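Protein interacting with HSP90 1 (Saccharomyces cerevisiae, PDB 4CHH) takes part in pre-rRNA processing, is required for the NOP58-snoRNA interaction, and belongs to the R2TP complex with RVB1, RVB2 and TAH1. Local coordinates at residues E33-F38 against V63-L68; V59-C64 against W113-N118. All coordinates share one frame; numbering follows the deposited sequence.

In the fold
Both contacts lie in the mixed beta sheet of the PIH1 N-terminal domain and share strand 58-66. Along the chain strand 29-47 comes first, then 58-66, then 109-118. Contact 1 pairs the first two in antiparallel fashion, whereas contact 2 pairs the second and third in parallel, so strand 58-66 has a partner along each edge. Their centres are about 8 Å apart, and Val-63 and Cys-64 belong to both. Contact 2 is fully buried, with its centre about 3 Å from that of the chain; contact 1, at about 10 Å, is partly buried. Together they join the N-terminal hairpin to the strand that leads into helix 119-127.

Contact 1. Residues E33-F38 against V63-L68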
loop_
_atom_site.group_PDB
_atom_site.type_symbol
_atom_site.label_atom_id
_atom_site.label_comp_id
_atom_site.label_asym_id
_atom_site.label_seq_id
_atom_site.Cartn_x
_atom_site.Cartn_y
_atom_site.Cartn_z
ATOM N N GLU A 33 11.922 7.266 -2.113
ATOM C CA GLU A 33 12.301 6.102 -2.918
ATOM C C GLU A 33 11.978 4.846 -2.095
ATOM O O GLU A 33 12.632 4.597 -1.082
ATOM C CB GLU A 33 13.773 6.174 -3.333
ATOM C CG GLU A 33 14.070 7.431 -4.143
ATOM C CD GLU A 33 15.030 7.213 -5.292
ATOM O OE1 GLU A 33 16.254 7.122 -5.043
ATOM O OE2 GLU A 33 14.554 7.134 -6.447
ATOM N N PRO A 34 10.908 4.102 -2.442
ATOM C CA PRO A 34 10.496 2.970 -1.590
ATOM C C PRO A 34 11.414 1.751 -1.670
ATOM O O PRO A 34 12.042 1.509 -2.697
ATOM C CB PRO A 34 9.093 2.622 -2.111
ATOM C CG PRO A 34 8.697 3.756 -3.008
ATOM C CD PRO A 34 9.969 4.288 -3.565
ATOM N N ILE A 35 11.482 0.991 -0.575
ATOM C CA ILE A 35 12.258 -0.248 -0.470
ATOM C C ILE A 35 11.257 -1.409 -0.651
ATOM O O ILE A 35 10.299 -1.506 0.118
ATOM C CB ILE A 35 13.051 -0.327 0.888
ATOM C CG1 ILE A 35 14.015 0.884 1.067
ATOM C CG2 ILE A 35 13.804 -1.689 1.023
ATOM C CD1 ILE A 35 14.374 1.246 2.528
ATOM N N ALA A 36 11.453 -2.252 -1.680
ATOM C CA ALA A 36 10.554 -3.378 -1.979
ATOM C C ALA A 36 10.425 -4.324 -0.781
ATOM O O ALA A 36 11.397 -4.576 -0.057
ATOM C CB ALA A 36 11.043 -4.156 -3.217
ATOM N N ASP A 37 9.213 -4.813 -0.542
ATOM C CA ASP A 37 9.011 -5.711 0.582
ATOM C C ASP A 37 8.229 -6.921 0.084
ATOM O O ASP A 37 8.837 -7.975 -0.187
ATOM C CB ASP A 37 8.326 -4.975 1.764
ATOM C CG ASP A 37 8.117 -5.785 3.041
ATOM O OD1 ASP A 37 8.512 -6.984 3.072
ATOM O OD2 ASP A 37 7.527 -5.242 3.991
ATOM N N PHE A 38 6.904 -6.781 -0.086
ATOM C CA PHE A 38 6.103 -7.909 -0.590
ATOM C C PHE A 38 4.959 -7.410 -1.499
ATOM O O PHE A 38 4.799 -6.209 -1.678
ATOM C CB PHE A 38 5.607 -8.811 0.575
ATOM C CG PHE A 38 4.556 -8.176 1.456
ATOM C CD1 PHE A 38 4.922 -7.360 2.525
ATOM C CD2 PHE A 38 3.201 -8.434 1.249
ATOM C CE1 PHE A 38 3.952 -6.800 3.358
ATOM C CE2 PHE A 38 2.235 -7.880 2.088
ATOM C CZ PHE A 38 2.618 -7.055 3.128
ATOM N N VAL A 63 3.689 -3.585 -1.557
ATOM C CA VAL A 63 3.819 -3.104 -0.174
ATOM C C VAL A 63 5.302 -2.867 0.031
ATOM O O VAL A 63 6.115 -3.768 -0.136
ATOM C CB VAL A 63 3.222 -4.033 0.906
ATOM C CG1 VAL A 63 3.212 -3.337 2.268
ATOM C CG2 VAL A 63 1.826 -4.500 0.514
ATOM N N CYS A 64 5.652 -1.639 0.270
ATOM C CA CYS A 64 7.033 -1.235 0.320
ATOM C C CYS A 64 7.232 -0.261 1.464
ATOM O O CYS A 64 6.259 0.091 2.126
ATOM C CB CYS A 64 7.428 -0.635 -1.029
ATOM S SG CYS A 64 6.309 0.666 -1.620
ATOM N N HIS A 65 8.474 0.129 1.743
ATOM C CA HIS A 65 8.684 0.996 2.900
ATOM C C HIS A 65 9.806 2.019 2.719
ATOM O O HIS A 65 10.598 1.949 1.783
ATOM C CB HIS A 65 8.939 0.155 4.177
ATOM C CG HIS A 65 10.163 -0.694 4.116
ATOM N ND1 HIS A 65 11.380 -0.239 4.596
ATOM C CD2 HIS A 65 10.328 -1.937 3.608
ATOM C CE1 HIS A 65 12.246 -1.213 4.364
ATOM N NE2 HIS A 65 11.661 -2.257 3.777
ATOM N N SER A 66 9.818 3.001 3.619
ATOM C CA SER A 66 10.824 4.047 3.720
ATOM C C SER A 66 10.785 4.656 5.122
ATOM O O SER A 66 9.700 4.808 5.691
ATOM C CB SER A 66 10.600 5.135 2.674
ATOM O OG SER A 66 11.440 6.262 2.900
ATOM N N PRO A 67 11.948 5.067 5.680
ATOM C CA PRO A 67 11.926 5.733 6.994
ATOM C C PRO A 67 11.327 7.148 6.926
ATOM O O PRO A 67 11.074 7.767 7.962
ATOM C CB PRO A 67 13.404 5.752 7.381
ATOM C CG PRO A 67 14.122 5.851 6.046
ATOM C CD PRO A 67 13.329 4.955 5.152
ATOM N N LEU A 68 11.028 7.631 5.708
ATOM C CA LEU A 68 10.487 8.968 5.430
ATOM C C LEU A 68 8.961 9.060 5.556
ATOM O O LEU A 68 8.412 10.167 5.540
ATOM C CB LEU A 68 10.911 9.373 3.999
ATOM C CG LEU A 68 12.198 10.199 3.837
ATOM C CD1 LEU A 68 13.430 9.453 4.330
ATOM C CD2 LEU A 68 12.404 10.574 2.391
HETATM O O HOH W 1 13.212 6.104 1.033
HETATM O O HOH W 2 12.301 -4.945 2.712
HETATM O O HOH W 3 7.192 -4.218 -2.589
#
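A classic beta bulge marks the antiparallel pairing of strands 29-47 and 58-66, where Asp-37 and Phe-38 both face Val-63. Val-63 O accepts from Phe-38 N at 3.1 Å and, weakly and at a bent angle of 122°, from Asp-37 N. Water 3 also joins Asp-37 N to Val-63 O. Val-63 N returns a bond to Phe-38 O, meeting it nearly along the C=O axis. Beyond the bulge, Ile-35 and His-65 form a hydrogen-bonded pair: Ile-35 N reaches His-65 O at 2.7 Å, and His-65 N reaches a lone pair of Ile-35 O at 2.9 Å.

Two CH-pi contacts share one sheet face. His-65 has CG in the crowded position between its backbone N and carbonyl carbon (chi1 62°), which lays the imidazole across Ile-35; Ile-35 CB stands 3.8 Å from the His-65 ring centroid, over the face, while CG2 lies against NE2. Water 2, in the ring plane, links NE2 to Ala-36 O, and Ser-119 OG hydrogen-bonds ND1, so both nitrogens have partners and the ring rotation is fixed from two sides. Phe-38 adopts the same crowded chi1 (70°). Val-63 CB lies over one face of the Phe-38 ring, 3.9 Å from its centroid, and CG1 and CG2 reach CE1 and CZ respectively. Cys-64 points to the other sheet face, where its SG meets CB of Pro-34, just before the strand, at 3.4 Å. Further out, water 1 bridges Glu-33 O and Ser-66 OG, while the same hydroxyl oxygen accepts from Leu-68 N in an ST turn.

Helix 119-127 covers the aromatic side, with Ser-122 against Asp-37 and His-65 and Ile-125 against Phe-38, whose ring also has a cation-pi partner in Arg-132; strand 109-118 runs along the far edge of 63-66.

Contact 2. Residues V59-C64 against W113-N118; sequences VFINVC and WDCCIN
Val-59, Ile-61, Trp-113 and Cys-115 make the apolar centre. Val-59 CG1, anti to its backbone N, comes in at the edge of the indole, near its plane, and stops 3.5 Å from Trp-113 CZ3. Farther along, the branch methyl Ile-61 CG2 is likewise anti to the backbone N and lies 3.6 Å from Cys-115 SG. Helix 129-147 packs over this face, with Leu-140 on Ile-61, Cys-143 on Trp-113 and Cys-139 on Cys-115; the indole NE1 hydrogen-bonds Asp-147 OD2.

Five backbone hydrogen bonds join the strands. The first two, Trp-113 N to Phe-60 O and Asn-62 N to Trp-113 O, meet their carbonyls nearly along the C=O axis. Cys-115 N then binds Asn-62 O at 2.8 Å with an almost straight N-H (172°), although the donor lies above the carbonyl plane, as does Cys-64 N on Cys-115 O. Ile-117 N closes the series on Cys-64 O at 2.9 Å, this time in the carbonyl plane.

The opposite sheet face carries the polar edge. Asn-62 and Asp-114 lie side by side with their flat groups 31° apart, and Asn-62 ND2 donates to Asp-114 OD1 at 3.0 Å, the acceptor lying in the amide plane. Asp-114 OD1 also forms a salt bridge with Arg-100, which probably stabilises the carboxylate charge in this buried setting; the backbone N of Lys-164 hydrogen-bonds Asn-62 OD1, so both ends of the amide are fixed. Beside this pair, Cys-64 SG packs on Cys-116 CB at 3.8 Å.

Bridges in steady register, Ile-61 with Trp-113 through Cys-64 with Cys-116, and an angle of 25° between the segments are the marks of a twisted parallel strand pair, here within a mixed sheet.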
loop_
_atom_site.group_PDB
_atom_site.type_symbol
_atom_site.label_atom_id
_atom_site.label_comp_id
_atom_site.label_asym_id
_atom_site.label_seq_id
_atom_site.Cartn_x
_atom_site.Cartn_y
_atom_site.Cartn_z
ATOM N N VAL A 59 -4.773 -7.246 -10.387
ATOM C CA VAL A 59 -4.258 -6.097 -9.675
ATOM C C VAL A 59 -3.100 -6.550 -8.802
ATOM O O VAL A 59 -3.169 -7.600 -8.152
ATOM C CB VAL A 59 -5.375 -5.362 -8.853
ATOM C CG1 VAL A 59 -4.762 -4.324 -7.898
ATOM C CG2 VAL A 59 -6.369 -4.680 -9.787
ATOM N N PHE A 60 -2.045 -5.748 -8.786
ATOM C CA PHE A 60 -0.894 -5.972 -7.922
ATOM C C PHE A 60 -0.623 -4.756 -7.087
ATOM O O PHE A 60 -0.610 -3.631 -7.593
ATOM C CB PHE A 60 0.364 -6.332 -8.706
ATOM C CG PHE A 60 0.268 -7.630 -9.457
ATOM C CD1 PHE A 60 -0.245 -7.668 -10.749
ATOM C CD2 PHE A 60 0.735 -8.813 -8.894
ATOM C CE1 PHE A 60 -0.332 -8.874 -11.452
ATOM C CE2 PHE A 60 0.668 -10.021 -9.611
ATOM C CZ PHE A 60 0.128 -10.038 -10.880
ATOM N N ILE A 61 -0.393 -4.978 -5.812
ATOM C CA ILE A 61 -0.044 -3.890 -4.910
ATOM C C ILE A 61 1.337 -4.175 -4.343
ATOM O O ILE A 61 1.531 -5.207 -3.706
ATOM C CB ILE A 61 -1.088 -3.684 -3.776
ATOM C CG1 ILE A 61 -2.471 -3.317 -4.326
ATOM C CG2 ILE A 61 -0.552 -2.667 -2.750
ATOM C CD1 ILE A 61 -3.699 -3.427 -3.294
ATOM N N ASN A 62 2.284 -3.265 -4.578
ATOM C CA ASN A 62 3.620 -3.365 -4.022
ATOM C C ASN A 62 3.650 -2.745 -2.616
ATOM O O ASN A 62 3.640 -1.533 -2.499
ATOM C CB ASN A 62 4.646 -2.676 -4.956
ATOM C CG ASN A 62 4.871 -3.451 -6.249
ATOM O OD1 ASN A 62 5.007 -4.664 -6.245
ATOM N ND2 ASN A 62 4.830 -2.788 -7.388
ATOM N N VAL A 63 3.689 -3.585 -1.557
ATOM C CA VAL A 63 3.819 -3.104 -0.174
ATOM C C VAL A 63 5.302 -2.867 0.031
ATOM O O VAL A 63 6.115 -3.768 -0.136
ATOM C CB VAL A 63 3.222 -4.033 0.906
ATOM C CG1 VAL A 63 3.212 -3.337 2.268
ATOM C CG2 VAL A 63 1.826 -4.500 0.514
ATOM N N CYS A 64 5.652 -1.639 0.270
ATOM C CA CYS A 64 7.033 -1.235 0.320
ATOM C C CYS A 64 7.232 -0.261 1.464
ATOM O O CYS A 64 6.259 0.091 2.126
ATOM C CB CYS A 64 7.428 -0.635 -1.029
ATOM S SG CYS A 64 6.309 0.666 -1.620
ATOM N N TRP A 113 -0.170 -0.690 -8.124
ATOM C CA TRP A 113 -0.048 0.422 -7.177
ATOM C C TRP A 113 1.072 0.137 -6.219
ATOM O O TRP A 113 1.298 -1.026 -5.872
ATOM C CB TRP A 113 -1.331 0.593 -6.332
ATOM C CG TRP A 113 -2.490 1.277 -6.968
ATOM C CD1 TRP A 113 -2.841 2.584 -6.808
ATOM C CD2 TRP A 113 -3.590 0.646 -7.661
ATOM N NE1 TRP A 113 -4.063 2.822 -7.401
ATOM C CE2 TRP A 113 -4.551 1.653 -7.924
ATOM C CE3 TRP A 113 -3.851 -0.667 -8.094
ATOM C CZ2 TRP A 113 -5.743 1.397 -8.619
ATOM C CZ3 TRP A 113 -5.042 -0.930 -8.772
ATOM C CH2 TRP A 113 -5.980 0.090 -9.018
ATOM N N ASP A 114 1.726 1.181 -5.721
ATOM C CA ASP A 114 2.725 0.998 -4.659
ATOM C C ASP A 114 2.115 1.568 -3.388
ATOM O O ASP A 114 1.524 2.644 -3.443
ATOM C CB ASP A 114 4.080 1.674 -4.962
ATOM C CG ASP A 114 4.714 1.301 -6.294
ATOM O OD1 ASP A 114 4.638 0.117 -6.682
ATOM O OD2 ASP A 114 5.275 2.201 -6.957
ATOM N N CYS A 115 2.215 0.853 -2.280
ATOM C CA CYS A 115 1.711 1.306 -0.967
ATOM C C CYS A 115 2.902 1.320 -0.021
ATOM O O CYS A 115 3.353 0.257 0.398
ATOM C CB CYS A 115 0.594 0.383 -0.457
ATOM S SG CYS A 115 -1.001 0.627 -1.267
ATOM N N CYS A 116 3.425 2.517 0.287
ATOM C CA CYS A 116 4.627 2.711 1.076
ATOM C C CYS A 116 4.311 3.060 2.519
ATOM O O CYS A 116 3.572 4.001 2.803
ATOM C CB CYS A 116 5.507 3.782 0.426
ATOM S SG CYS A 116 7.217 3.790 1.000
ATOM N N ILE A 117 4.900 2.301 3.433
ATOM C CA ILE A 117 4.702 2.502 4.867
ATOM C C ILE A 117 6.048 2.810 5.503
ATOM O O ILE A 117 7.088 2.665 4.850
ATOM C CB ILE A 117 4.005 1.269 5.532
ATOM C CG1 ILE A 117 4.908 -0.021 5.439
ATOM C CG2 ILE A 117 2.592 1.069 4.959
ATOM C CD1 ILE A 117 4.405 -1.280 6.166
ATOM N N ASN A 118 6.037 3.221 6.776
ATOM C CA ASN A 118 7.277 3.465 7.487
ATOM C C ASN A 118 8.011 2.143 7.646
ATOM O O ASN A 118 7.383 1.121 7.891
ATOM C CB ASN A 118 7.009 4.105 8.841
ATOM C CG ASN A 118 8.256 4.414 9.608
ATOM O OD1 ASN A 118 8.720 3.597 10.413
ATOM N ND2 ASN A 118 8.861 5.573 9.325
#